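PDB 3CP3: pyridoxamine 5'-phosphate oxidase family protein from Corynebacterium diphtheriae NCTC 13129, which is of unknown function but probably binds a flavin such as FMN in a dimer built on a split beta-barrel. Local coordinates for residues S17-L21 / E133-R137; N46-D50 / L113-P117; S75-E80 / V92-A98; E106-D111 / Y124-R128. All blocks are in the same frame, centred on the assembly; numbering follows the deposited sequence. Where two conformers were deposited one is given.

Interaction 1. Residues S17-L21 / E133-R137; sequences SSDSL and EVSGR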
loop_
_atom_site.group_PDB
_atom_site.type_symbol
_atom_site.label_atom_id
_atom_site.label_comp_id
_atom_site.label_asym_id
_atom_site.label_seq_id
_atom_site.Cartn_x
_atom_site.Cartn_y
_atom_site.Cartn_z
ATOM N N SER A 17 -6.523 -9.581 16.428
ATOM C CA SER A 17 -7.014 -10.061 15.128
ATOM C C SER A 17 -8.492 -9.700 14.856
ATOM O O SER A 17 -8.830 -9.260 13.764
ATOM C CB SER A 17 -6.858 -11.598 15.058
ATOM O OG SER A 17 -7.523 -12.054 13.883
ATOM N N SER A 18 -9.370 -9.875 15.834
ATOM C CA SER A 18 -10.789 -9.518 15.645
ATOM C C SER A 18 -10.981 -8.054 15.347
ATOM O O SER A 18 -11.780 -7.698 14.500
ATOM C CB SER A 18 -11.602 -9.785 16.921
ATOM O OG SER A 18 -11.939 -11.145 17.006
ATOM N N ASP A 19 -10.302 -7.197 16.111
ATOM C CA ASP A 19 -10.332 -5.737 15.886
ATOM C C ASP A 19 -9.826 -5.450 14.467
ATOM O O ASP A 19 -10.440 -4.704 13.677
ATOM C CB ASP A 19 -9.460 -5.077 16.979
ATOM C CG ASP A 19 -9.559 -3.539 17.014
ATOM O OD1 ASP A 19 -10.463 -2.915 16.372
ATOM O OD2 ASP A 19 -8.655 -2.929 17.628
ATOM N N SER A 20 -8.670 -6.006 14.150
ATOM C CA SER A 20 -8.067 -5.846 12.832
ATOM C C SER A 20 -9.010 -6.192 11.685
ATOM O O SER A 20 -9.195 -5.406 10.712
ATOM C CB SER A 20 -6.810 -6.734 12.753
ATOM O OG SER A 20 -5.798 -6.121 13.544
ATOM N N LEU A 21 -9.594 -7.353 11.777
ATOM C CA LEU A 21 -10.569 -7.780 10.724
ATOM C C LEU A 21 -11.856 -6.957 10.685
ATOM O O LEU A 21 -12.376 -6.684 9.588
ATOM C CB LEU A 21 -10.884 -9.259 10.855
ATOM C CG LEU A 21 -9.670 -10.148 10.558
ATOM C CD1 LEU A 21 -10.042 -11.581 10.931
ATOM C CD2 LEU A 21 -9.221 -10.000 9.110
ATOM N N GLU A 133 -2.113 -14.696 7.667
ATOM C CA GLU A 133 -1.765 -13.840 8.822
ATOM C C GLU A 133 -2.495 -12.499 8.762
ATOM O O GLU A 133 -2.738 -11.947 7.671
ATOM C CB GLU A 133 -0.250 -13.533 8.883
ATOM C CG GLU A 133 0.678 -14.708 9.218
ATOM C CD GLU A 133 2.170 -14.332 9.194
ATOM O OE1 GLU A 133 2.947 -14.957 8.435
ATOM O OE2 GLU A 133 2.585 -13.427 9.947
ATOM N N VAL A 134 -2.772 -11.946 9.938
ATOM C CA VAL A 134 -3.478 -10.666 10.049
ATOM C C VAL A 134 -2.595 -9.839 10.963
ATOM O O VAL A 134 -2.238 -10.314 12.048
ATOM C CB VAL A 134 -4.806 -10.880 10.787
ATOM C CG1 VAL A 134 -5.566 -9.534 10.944
ATOM C CG2 VAL A 134 -5.675 -11.929 10.067
ATOM N N SER A 135 -2.195 -8.648 10.535
ATOM C CA SER A 135 -1.473 -7.763 11.458
ATOM C C SER A 135 -2.087 -6.396 11.511
ATOM O O SER A 135 -2.054 -5.679 10.529
ATOM C CB SER A 135 0.006 -7.623 11.071
ATOM O OG SER A 135 0.570 -8.915 10.938
ATOM N N GLY A 136 -2.564 -5.983 12.678
ATOM C CA GLY A 136 -3.160 -4.648 12.737
ATOM C C GLY A 136 -2.304 -3.800 13.621
ATOM O O GLY A 136 -1.795 -4.275 14.622
ATOM N N ARG A 137 -2.189 -2.526 13.297
ATOM C CA ARG A 137 -1.394 -1.625 14.128
ATOM C C ARG A 137 -2.123 -0.312 14.218
ATOM O O ARG A 137 -2.744 0.101 13.246
ATOM C CB ARG A 137 -0.041 -1.392 13.431
ATOM C CG ARG A 137 0.787 -2.644 13.319
ATOM C CD ARG A 137 2.123 -2.379 12.652
ATOM N NE ARG A 137 2.051 -2.557 11.213
ATOM C CZ ARG A 137 3.096 -2.934 10.463
ATOM N NH1 ARG A 137 4.272 -3.166 11.030
ATOM N NH2 ARG A 137 2.956 -3.086 9.148
#

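Interaction 2. Residues N46-D50 / L113-P117; sequences NFVLD and LGLKP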
loop_
_atom_site.group_PDB
_atom_site.type_symbol
_atom_site.label_atom_id
_atom_site.label_comp_id
_atom_site.label_asym_id
_atom_site.label_seq_id
_atom_site.Cartn_x
_atom_site.Cartn_y
_atom_site.Cartn_z
ATOM N N ASN A 46 -11.316 -2.588 -5.089
ATOM C CA ASN A 46 -12.500 -2.770 -4.228
ATOM C C ASN A 46 -12.556 -4.259 -3.827
ATOM O O ASN A 46 -12.428 -5.162 -4.678
ATOM C CB ASN A 46 -13.823 -2.320 -4.924
ATOM C CG ASN A 46 -13.948 -0.787 -5.079
ATOM O OD1 ASN A 46 -13.890 -0.029 -4.101
ATOM N ND2 ASN A 46 -14.136 -0.338 -6.307
ATOM N N PHE A 47 -12.742 -4.530 -2.544
ATOM C CA PHE A 47 -12.676 -5.908 -2.015
ATOM C C PHE A 47 -13.862 -6.122 -1.060
ATOM O O PHE A 47 -14.495 -5.160 -0.580
ATOM C CB PHE A 47 -11.327 -6.135 -1.246
ATOM C CG PHE A 47 -11.318 -5.476 0.101
ATOM C CD1 PHE A 47 -11.634 -6.202 1.260
ATOM C CD2 PHE A 47 -11.046 -4.127 0.215
ATOM C CE1 PHE A 47 -11.714 -5.571 2.494
ATOM C CE2 PHE A 47 -11.075 -3.492 1.473
ATOM C CZ PHE A 47 -11.416 -4.215 2.614
ATOM N N VAL A 48 -14.102 -7.376 -0.721
ATOM C CA VAL A 48 -14.959 -7.701 0.402
ATOM C C VAL A 48 -14.245 -8.786 1.200
ATOM O O VAL A 48 -13.531 -9.622 0.628
ATOM C CB VAL A 48 -16.380 -8.192 -0.042
ATOM C CG1 VAL A 48 -17.249 -7.017 -0.498
ATOM C CG2 VAL A 48 -16.294 -9.304 -1.157
ATOM N N LEU A 49 -14.437 -8.749 2.517
ATOM C CA LEU A 49 -13.969 -9.787 3.414
ATOM C C LEU A 49 -15.066 -10.836 3.602
ATOM O O LEU A 49 -16.195 -10.494 3.951
ATOM C CB LEU A 49 -13.654 -9.159 4.785
ATOM C CG LEU A 49 -13.187 -10.123 5.873
ATOM C CD1 LEU A 49 -11.759 -10.665 5.500
ATOM C CD2 LEU A 49 -13.140 -9.400 7.216
ATOM N N ASP A 50 -14.725 -12.100 3.388
ATOM C CA ASP A 50 -15.661 -13.226 3.510
ATOM C C ASP A 50 -15.211 -14.115 4.676
ATOM O O ASP A 50 -14.052 -14.504 4.756
ATOM C CB ASP A 50 -15.723 -14.032 2.206
ATOM C CG ASP A 50 -16.767 -15.153 2.251
ATOM O OD1 ASP A 50 -17.697 -15.076 3.082
ATOM O OD2 ASP A 50 -16.668 -16.105 1.445
ATOM N N LEU A 113 -21.651 -10.975 -2.331
ATOM C CA LEU A 113 -20.993 -10.346 -1.194
ATOM C C LEU A 113 -21.021 -8.814 -1.179
ATOM O O LEU A 113 -20.564 -8.208 -0.215
ATOM C CB LEU A 113 -19.570 -10.868 -1.067
ATOM C CG LEU A 113 -19.467 -12.385 -0.813
ATOM C CD1 LEU A 113 -18.013 -12.811 -0.786
ATOM C CD2 LEU A 113 -20.175 -12.806 0.479
ATOM N N GLY A 114 -21.532 -8.201 -2.239
ATOM C CA GLY A 114 -21.726 -6.751 -2.289
ATOM C C GLY A 114 -20.546 -5.929 -2.802
ATOM O O GLY A 114 -20.346 -4.790 -2.355
ATOM N N LEU A 115 -19.747 -6.479 -3.723
ATOM C CA LEU A 115 -18.739 -5.669 -4.418
ATOM C C LEU A 115 -19.446 -4.707 -5.351
ATOM O O LEU A 115 -20.495 -5.034 -5.881
ATOM C CB LEU A 115 -17.809 -6.537 -5.239
ATOM C CG LEU A 115 -16.776 -7.386 -4.528
ATOM C CD1 LEU A 115 -16.362 -8.525 -5.441
ATOM C CD2 LEU A 115 -15.567 -6.532 -4.133
ATOM N N LYS A 116 -18.867 -3.535 -5.579
ATOM C CA LYS A 116 -19.509 -2.546 -6.446
ATOM C C LYS A 116 -19.627 -3.037 -7.907
ATOM O O LYS A 116 -18.635 -3.426 -8.508
ATOM C CB LYS A 116 -18.755 -1.211 -6.387
ATOM C CG LYS A 116 -19.028 -0.374 -5.130
ATOM C CD LYS A 116 -17.916 -0.538 -4.104
ATOM C CE LYS A 116 -18.089 0.427 -2.929
ATOM N NZ LYS A 116 -19.058 -0.097 -1.933
ATOM N N PRO A 117 -20.841 -3.014 -8.486
ATOM C CA PRO A 117 -20.937 -3.419 -9.897
ATOM C C PRO A 117 -20.031 -2.598 -10.834
ATOM O O PRO A 117 -19.887 -1.383 -10.668
ATOM C CB PRO A 117 -22.415 -3.164 -10.237
ATOM C CG PRO A 117 -23.125 -3.226 -8.911
ATOM C CD PRO A 117 -22.160 -2.634 -7.932
#

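Interaction 3. Residues S75-E80 / V92-A98; sequences SDVLFE and VVLKGNA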
loop_
_atom_site.group_PDB
_atom_site.type_symbol
_atom_site.label_atom_id
_atom_site.label_comp_id
_atom_site.label_asym_id
_atom_site.label_seq_id
_atom_site.Cartn_x
_atom_site.Cartn_y
_atom_site.Cartn_z
ATOM N N SER A 75 1.776 -16.168 -6.248
ATOM C CA SER A 75 0.474 -16.189 -5.564
ATOM C C SER A 75 0.571 -15.557 -4.179
ATOM O O SER A 75 -0.441 -15.131 -3.591
ATOM C CB SER A 75 -0.081 -17.640 -5.509
ATOM O OG SER A 75 0.665 -18.415 -4.555
ATOM N N ASP A 76 1.805 -15.397 -3.675
ATOM C CA ASP A 76 2.047 -14.836 -2.349
ATOM C C ASP A 76 1.957 -13.304 -2.425
ATOM O O ASP A 76 2.668 -12.651 -3.223
ATOM C CB ASP A 76 3.468 -15.285 -1.856
ATOM C CG ASP A 76 3.835 -14.754 -0.470
ATOM O OD1 ASP A 76 3.001 -14.721 0.467
ATOM O OD2 ASP A 76 5.029 -14.411 -0.306
ATOM N N VAL A 77 1.056 -12.749 -1.613
ATOM C CA VAL A 77 0.687 -11.330 -1.700
ATOM C C VAL A 77 0.560 -10.743 -0.303
ATOM O O VAL A 77 0.485 -11.483 0.709
ATOM C CB VAL A 77 -0.693 -11.084 -2.449
ATOM C CG1 VAL A 77 -0.610 -11.477 -3.934
ATOM C CG2 VAL A 77 -1.901 -11.810 -1.773
ATOM N N LEU A 78 0.502 -9.413 -0.231
ATOM C CA LEU A 78 -0.022 -8.778 0.948
ATOM C C LEU A 78 -1.240 -8.025 0.534
ATOM O O LEU A 78 -1.346 -7.612 -0.626
ATOM C CB LEU A 78 0.953 -7.686 1.469
ATOM C CG LEU A 78 2.374 -8.003 1.768
ATOM C CD1 LEU A 78 3.045 -6.675 2.227
ATOM C CD2 LEU A 78 2.466 -9.129 2.844
ATOM N N PHE A 79 -2.136 -7.808 1.472
ATOM C CA PHE A 79 -3.305 -6.968 1.260
ATOM C C PHE A 79 -3.418 -6.014 2.428
ATOM O O PHE A 79 -3.385 -6.439 3.620
ATOM C CB PHE A 79 -4.583 -7.827 1.084
ATOM C CG PHE A 79 -5.772 -7.035 0.580
ATOM C CD1 PHE A 79 -5.879 -6.710 -0.761
ATOM C CD2 PHE A 79 -6.752 -6.568 1.448
ATOM C CE1 PHE A 79 -6.965 -5.950 -1.222
ATOM C CE2 PHE A 79 -7.817 -5.807 0.987
ATOM C CZ PHE A 79 -7.908 -5.502 -0.342
ATOM N N GLU A 80 -3.561 -4.726 2.125
ATOM C CA GLU A 80 -3.489 -3.711 3.121
ATOM C C GLU A 80 -4.654 -2.732 3.031
ATOM O O GLU A 80 -5.076 -2.304 1.943
ATOM C CB GLU A 80 -2.121 -2.939 3.059
ATOM C CG GLU A 80 -1.862 -2.003 4.261
ATOM C CD GLU A 80 -2.232 -0.551 3.992
ATOM O OE1 GLU A 80 -2.780 -0.255 2.869
ATOM O OE2 GLU A 80 -1.829 0.302 4.821
ATOM N N VAL A 92 -4.076 -2.363 8.629
ATOM C CA VAL A 92 -4.200 -3.796 8.792
ATOM C C VAL A 92 -3.521 -4.374 7.531
ATOM O O VAL A 92 -3.824 -3.900 6.414
ATOM C CB VAL A 92 -5.663 -4.231 8.862
ATOM C CG1 VAL A 92 -5.792 -5.834 8.817
ATOM C CG2 VAL A 92 -6.302 -3.665 10.204
ATOM N N VAL A 93 -2.612 -5.323 7.744
ATOM C CA VAL A 93 -1.904 -6.031 6.650
ATOM C C VAL A 93 -2.268 -7.505 6.741
ATOM O O VAL A 93 -2.047 -8.190 7.802
ATOM C CB VAL A 93 -0.395 -5.838 6.777
ATOM C CG1 VAL A 93 0.443 -6.712 5.692
ATOM C CG2 VAL A 93 -0.046 -4.402 6.689
ATOM N N LEU A 94 -2.778 -8.029 5.641
ATOM C CA LEU A 94 -2.956 -9.456 5.537
ATOM C C LEU A 94 -1.817 -10.067 4.712
ATOM O O LEU A 94 -1.426 -9.502 3.662
ATOM C CB LEU A 94 -4.328 -9.760 4.913
ATOM C CG LEU A 94 -5.540 -9.043 5.453
ATOM C CD1 LEU A 94 -6.736 -9.571 4.661
ATOM C CD2 LEU A 94 -5.691 -9.354 6.989
ATOM N N LYS A 95 -1.244 -11.183 5.186
ATOM C CA LYS A 95 -0.397 -12.003 4.332
ATOM C C LYS A 95 -1.217 -13.159 3.793
ATOM O O LYS A 95 -1.938 -13.795 4.558
ATOM C CB LYS A 95 0.750 -12.592 5.109
ATOM C CG LYS A 95 1.786 -11.564 5.556
ATOM C CD LYS A 95 3.094 -12.297 5.871
ATOM C CE LYS A 95 4.077 -11.434 6.681
ATOM N NZ LYS A 95 4.497 -10.188 5.948
ATOM N N GLY A 96 -1.091 -13.457 2.490
ATOM C CA GLY A 96 -1.803 -14.599 1.979
ATOM C C GLY A 96 -1.421 -15.029 0.590
ATOM O O GLY A 96 -0.351 -14.653 0.090
ATOM N N ASN A 97 -2.259 -15.893 0.024
ATOM C CA ASN A 97 -2.071 -16.382 -1.338
ATOM C C ASN A 97 -3.292 -16.088 -2.159
ATOM O O ASN A 97 -4.436 -16.377 -1.706
ATOM C CB ASN A 97 -1.739 -17.863 -1.373
ATOM C CG ASN A 97 -0.377 -18.153 -0.732
ATOM O OD1 ASN A 97 -0.293 -18.256 0.471
ATOM N ND2 ASN A 97 0.687 -18.275 -1.537
ATOM N N ALA A 98 -3.060 -15.479 -3.331
ATOM C CA ALA A 98 -4.175 -15.006 -4.163
ATOM C C ALA A 98 -4.316 -15.933 -5.388
ATOM O O ALA A 98 -3.299 -16.262 -6.053
ATOM C CB ALA A 98 -3.944 -13.573 -4.617
#

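Interaction 4. Residues E106-D111 / Y124-R128; sequences EARHAD and YNFVR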
loop_
_atom_site.group_PDB
_atom_site.type_symbol
_atom_site.label_atom_id
_atom_site.label_comp_id
_atom_site.label_asym_id
_atom_site.label_seq_id
_atom_site.Cartn_x
_atom_site.Cartn_y
_atom_site.Cartn_z
ATOM N N GLU A 106 -18.271 -21.078 -6.490
ATOM C CA GLU A 106 -17.574 -20.042 -5.701
ATOM C C GLU A 106 -17.658 -18.609 -6.320
ATOM O O GLU A 106 -17.927 -17.640 -5.595
ATOM C CB GLU A 106 -16.134 -20.454 -5.367
ATOM C CG GLU A 106 -15.437 -19.408 -4.491
ATOM C CD GLU A 106 -14.008 -19.757 -4.138
ATOM O OE1 GLU A 106 -13.671 -20.960 -4.242
ATOM O OE2 GLU A 106 -13.236 -18.820 -3.743
ATOM N N ALA A 107 -17.402 -18.449 -7.625
ATOM C CA ALA A 107 -17.787 -17.222 -8.364
ATOM C C ALA A 107 -19.207 -16.669 -8.056
ATOM O O ALA A 107 -19.403 -15.448 -7.859
ATOM C CB ALA A 107 -17.651 -17.439 -9.863
ATOM N N ARG A 108 -20.188 -17.572 -8.051
ATOM C CA ARG A 108 -21.578 -17.252 -7.761
ATOM C C ARG A 108 -21.773 -16.719 -6.327
ATOM O O ARG A 108 -22.409 -15.684 -6.089
ATOM C CB ARG A 108 -22.424 -18.504 -8.016
ATOM C CG ARG A 108 -23.901 -18.326 -7.890
ATOM C CD ARG A 108 -24.668 -19.572 -8.422
ATOM N NE ARG A 108 -24.213 -20.053 -9.744
ATOM C CZ ARG A 108 -23.875 -21.327 -10.047
ATOM N NH1 ARG A 108 -23.944 -22.309 -9.137
ATOM N NH2 ARG A 108 -23.479 -21.635 -11.284
ATOM N N HIS A 109 -21.201 -17.449 -5.382
ATOM C CA HIS A 109 -21.041 -17.021 -4.001
ATOM C C HIS A 109 -20.319 -15.640 -3.837
ATOM O O HIS A 109 -20.830 -14.759 -3.173
ATOM C CB HIS A 109 -20.308 -18.118 -3.212
ATOM C CG HIS A 109 -19.808 -17.659 -1.887
ATOM N ND1 HIS A 109 -20.655 -17.296 -0.862
ATOM C CD2 HIS A 109 -18.548 -17.436 -1.440
ATOM C CE1 HIS A 109 -19.934 -16.887 0.167
ATOM N NE2 HIS A 109 -18.659 -16.980 -0.154
ATOM N N ALA A 110 -19.157 -15.467 -4.452
ATOM C CA ALA A 110 -18.437 -14.182 -4.394
ATOM C C ALA A 110 -19.313 -13.010 -4.894
ATOM O O ALA A 110 -19.258 -11.910 -4.346
ATOM C CB ALA A 110 -17.165 -14.269 -5.178
ATOM N N ASP A 111 -20.145 -13.288 -5.899
ATOM C CA ASP A 111 -21.052 -12.300 -6.480
ATOM C C ASP A 111 -22.216 -11.847 -5.575
ATOM O O ASP A 111 -22.984 -10.950 -5.950
ATOM C CB ASP A 111 -21.590 -12.811 -7.808
ATOM C CG ASP A 111 -21.871 -11.694 -8.786
ATOM O OD1 ASP A 111 -20.963 -10.860 -9.010
ATOM O OD2 ASP A 111 -22.990 -11.647 -9.321
ATOM N N TYR A 124 -14.519 -10.008 -16.442
ATOM C CA TYR A 124 -13.667 -9.971 -15.259
ATOM C C TYR A 124 -13.553 -11.343 -14.604
ATOM O O TYR A 124 -14.304 -12.257 -14.941
ATOM C CB TYR A 124 -14.231 -8.957 -14.272
ATOM C CG TYR A 124 -15.582 -9.300 -13.693
ATOM C CD1 TYR A 124 -15.689 -10.070 -12.519
ATOM C CD2 TYR A 124 -16.754 -8.830 -14.288
ATOM C CE1 TYR A 124 -16.935 -10.368 -11.974
ATOM C CE2 TYR A 124 -18.000 -9.125 -13.745
ATOM C CZ TYR A 124 -18.065 -9.883 -12.582
ATOM O OH TYR A 124 -19.281 -10.177 -12.052
ATOM N N ASN A 125 -12.613 -11.483 -13.671
ATOM C CA ASN A 125 -12.589 -12.646 -12.804
ATOM C C ASN A 125 -12.574 -12.157 -11.369
ATOM O O ASN A 125 -12.015 -11.099 -11.091
ATOM C CB ASN A 125 -11.329 -13.494 -13.012
ATOM C CG ASN A 125 -11.308 -14.301 -14.298
ATOM O OD1 ASN A 125 -10.247 -14.375 -14.924
ATOM N ND2 ASN A 125 -12.421 -14.970 -14.664
ATOM N N PHE A 126 -13.084 -12.957 -10.446
ATOM C CA PHE A 126 -12.834 -12.751 -9.017
ATOM C C PHE A 126 -11.457 -13.314 -8.681
ATOM O O PHE A 126 -11.052 -14.304 -9.301
ATOM C CB PHE A 126 -13.889 -13.513 -8.241
ATOM C CG PHE A 126 -15.244 -12.863 -8.297
ATOM C CD1 PHE A 126 -15.508 -11.727 -7.544
ATOM C CD2 PHE A 126 -16.221 -13.359 -9.112
ATOM C CE1 PHE A 126 -16.798 -11.134 -7.608
ATOM C CE2 PHE A 126 -17.488 -12.772 -9.181
ATOM C CZ PHE A 126 -17.745 -11.652 -8.412
ATOM N N VAL A 127 -10.755 -12.720 -7.734
ATOM C CA VAL A 127 -9.524 -13.306 -7.195
ATOM C C VAL A 127 -9.871 -13.518 -5.730
ATOM O O VAL A 127 -10.565 -12.668 -5.159
ATOM C CB VAL A 127 -8.346 -12.323 -7.375
ATOM C CG1 VAL A 127 -7.056 -12.856 -6.746
ATOM C CG2 VAL A 127 -8.151 -12.038 -8.868
ATOM N N ARG A 128 -9.501 -14.673 -5.171
ATOM C CA ARG A 128 -9.656 -14.989 -3.758
ATOM C C ARG A 128 -8.289 -14.934 -3.092
ATOM O O ARG A 128 -7.339 -15.515 -3.606
ATOM C CB ARG A 128 -10.168 -16.425 -3.574
ATOM C CG ARG A 128 -10.489 -16.808 -2.115
ATOM C CD ARG A 128 -10.217 -18.300 -1.859
ATOM N NE ARG A 128 -10.509 -19.095 -3.046
ATOM C CZ ARG A 128 -9.752 -20.074 -3.525
ATOM N NH1 ARG A 128 -8.605 -20.441 -2.934
ATOM N NH2 ARG A 128 -10.151 -20.700 -4.626
#

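Interaction 1. Residues S17-L21 / E133-R137
Ser-20 and Leu-21, on the first turn of helix 17-25, rest on Val-134 of strand 125-139, where a short helix lies across the antiparallel sheet of a fold consistent with the split barrel of the FMN-binding clan. The two segments run nearly at right angles (82°), their axes 7.7 Å apart. Val-134 aims its side chain at the helix, and its two methyls divide the work. Val-134 CG1, anti to the backbone N (chi1 179°), is carried to the Ser-20 side of the strand, 3.6 Å from Ser-20 CB. Both methyls share the leucine: Leu-21 CD2 lies 4.1 Å from CG1 and from CG2 of Val-134. Leu-21 does not set out directly for the strand. With its CG anti to the carbonyl carbon (chi1 -66°), it brings CD2 across Val-134 at about a right angle, apolar branch against apolar branch. Serine suits position 20 because it is small and because its hydroxyl can be satisfied within its own helix end: OG is hydrogen-bonded to Asp-16 O. Gly-136, held by backbone hydrogen bonding to Leu-15, has no side chain and lets the helix come close, Ser-20 OG packing 3.1 Å from Gly-136 CA.

Interaction 2. Residues N46-D50 / L113-P117
Leu-113 begins this contact by laying its side chain against Val-48 and Asp-50 of strand 39-50, and from there the loop runs almost exactly antiparallel to the strand segment. Across the pair there is no hydrogen bond; apolar groups do the packing. The CB of Leu-113 comes 3.6 Å from Val-48 CG2, while its CD1 crosses the Asp-50 side chain at about a right angle, 4.0 Å from Asp-50 CB. Its carbonyl takes part too, as Leu-113 O lies 3.5 Å from Val-48 CG1. Gly-114 follows with a positive phi (89°), a conformation that glycine adopts readily and that turns the chain between the two leucines. Leu-115 starts across the strand rather than at it, yet its end comes down on the backbone: CD2 lies 3.5 Å from both Asn-46 O and Phe-47 C, and CG is 3.9 Å from Val-48 CG2. That valine methyl is thus wedged between the two leucines, and a branched apolar side chain can touch both residues at once. Lys-116, bent at chi2 and chi4, passes its aliphatic CD over the Asn-46 side chain at about a right angle. The loop spans two strands, since Leu-113 also touches Tyr-59 and Leu-115 touches Arg-61, both on strand 57-62, which is paired with strand 39-50. Asp-50 binds Arg-57 of that strand and His-109 of helix 104-110, whereas Phe-47, pointing away from the loop, packs on Leu-24 of helix 17-25.

Interaction 3. Residues S75-E80 / V92-A98
Val-77 with Gly-96 and Phe-79 with Leu-94 form the hydrogen-bonded pairs of two antiparallel strands, 4.6 Å apart at closest approach and twisted to 158°. Asp-76 with Asn-97, Leu-78 with Lys-95 and Glu-80 with Val-93 are the non-hydrogen-bonded pairs. Each hydrogen-bonded pair has two bonds; that from Leu-94 N to Phe-79 O is short (2.6 Å) and nearly straight, with the donor in the carbonyl plane. Gly-96, paired with Val-77, is almost fully extended, a backbone shape glycine takes easily. Where the segments end, Ala-98 N donates to Ser-75 O (2.7 Å). Asn-97 ND2 donates in its amide plane to Ser-75 OG (3.0 Å, 165°), turned to meet it by chi1 of 73°. The strands make a beta hairpin of the curled antiparallel sheet, consistent with the split barrel of this family, and its two faces differ. Leu-78 and Lys-95 lie side by side, Leu-78 CD2 3.7 Å from Lys-95 CG, an aliphatic pair suited to packing on Leu-40 of the second subunit; the ammonium goes on to Asp-39 of that subunit. Here too Glu-80 CG packs 3.9 Å from Val-93 CG2 while its carboxylate pairs with Arg-31, and Arg-132 binds both Asp-76 OD1 and Asn-97 OD1. The other face is apolar: Val-77 CG2 meets Ala-98 CB at 3.9 Å. Phe-79 CB touches Leu-94 CB at 4.3 Å, and the phenylalanine ring meets Phe-47 edge-to-face.

Interaction 4. Residues E106-D111 / Y124-R128
Extended throughout, with CG anti to the backbone N (chi1 -177°), Glu-106 reaches from helix 104-110 to Arg-128 on strand 125-139. The arginine sets out with its CG likewise anti to N, then bends at chi2 and chi3, which turns NE toward the carboxylate. Arg-128 NE donates to the syn lone pair of Glu-106 OE2 at 2.8 Å (154°), the oxygen lying near the guanidinium edge but tilted slightly from its plane. The two planes are 39° apart, and Arg-128 NH2 stays 3.6 Å from Glu-106 OE1, so the salt bridge rests on a single bond rather than a flat two-point one. The helix lies across this strand of the antiparallel sheet, nearly perpendicular to it, and Phe-126 packs between the two. Ala-110 suits the helix here because its small CB can settle over the centre of one ring face, a CH-pi contact of 3.8 Å to the Phe-126 centroid. The ring edge meets oxygen instead: Asp-111 OD1 lies near the ring plane, 3.4 Å from Phe-126 CZ, where the C-H is slightly positive. Tyr-124 OH approaches the same oxygen of Asp-111, at 3.5 Å. Val-101 and Leu-115 add apolar cover to Phe-126. Glu-106 OE2 is also hydrogen-bonded to Tyr-59 OH, and Arg-128 NH1 bridges to Asp-130. Two such partners on one oxygen would be expected to favour the ionised carboxylate, while the arginine, placed between two acids, is likely to remain firmly cationic.

Overall arrangement
Interaction 3 is the buried centre of the set, built on backbone hydrogen bonds, whereas interactions 1, 2 and 4 are partly buried and set a helix or loop against the same sheet by side chains. Interactions 1 and 4 both use strand 125-139 but lie on opposite sides of the chain's centre, about 24 Å apart between centres; the first is wholly packing across the segments. Strand 89-100 adjoins that strand, so interaction 3 bonds directly to interaction 1 through Ser-135 and Val-93. Interactions 2 and 4 adjoin on one side of the chain, yet differ in chemistry: apolar loop packing in 2, a salt bridge and a CH-pi contact in 4.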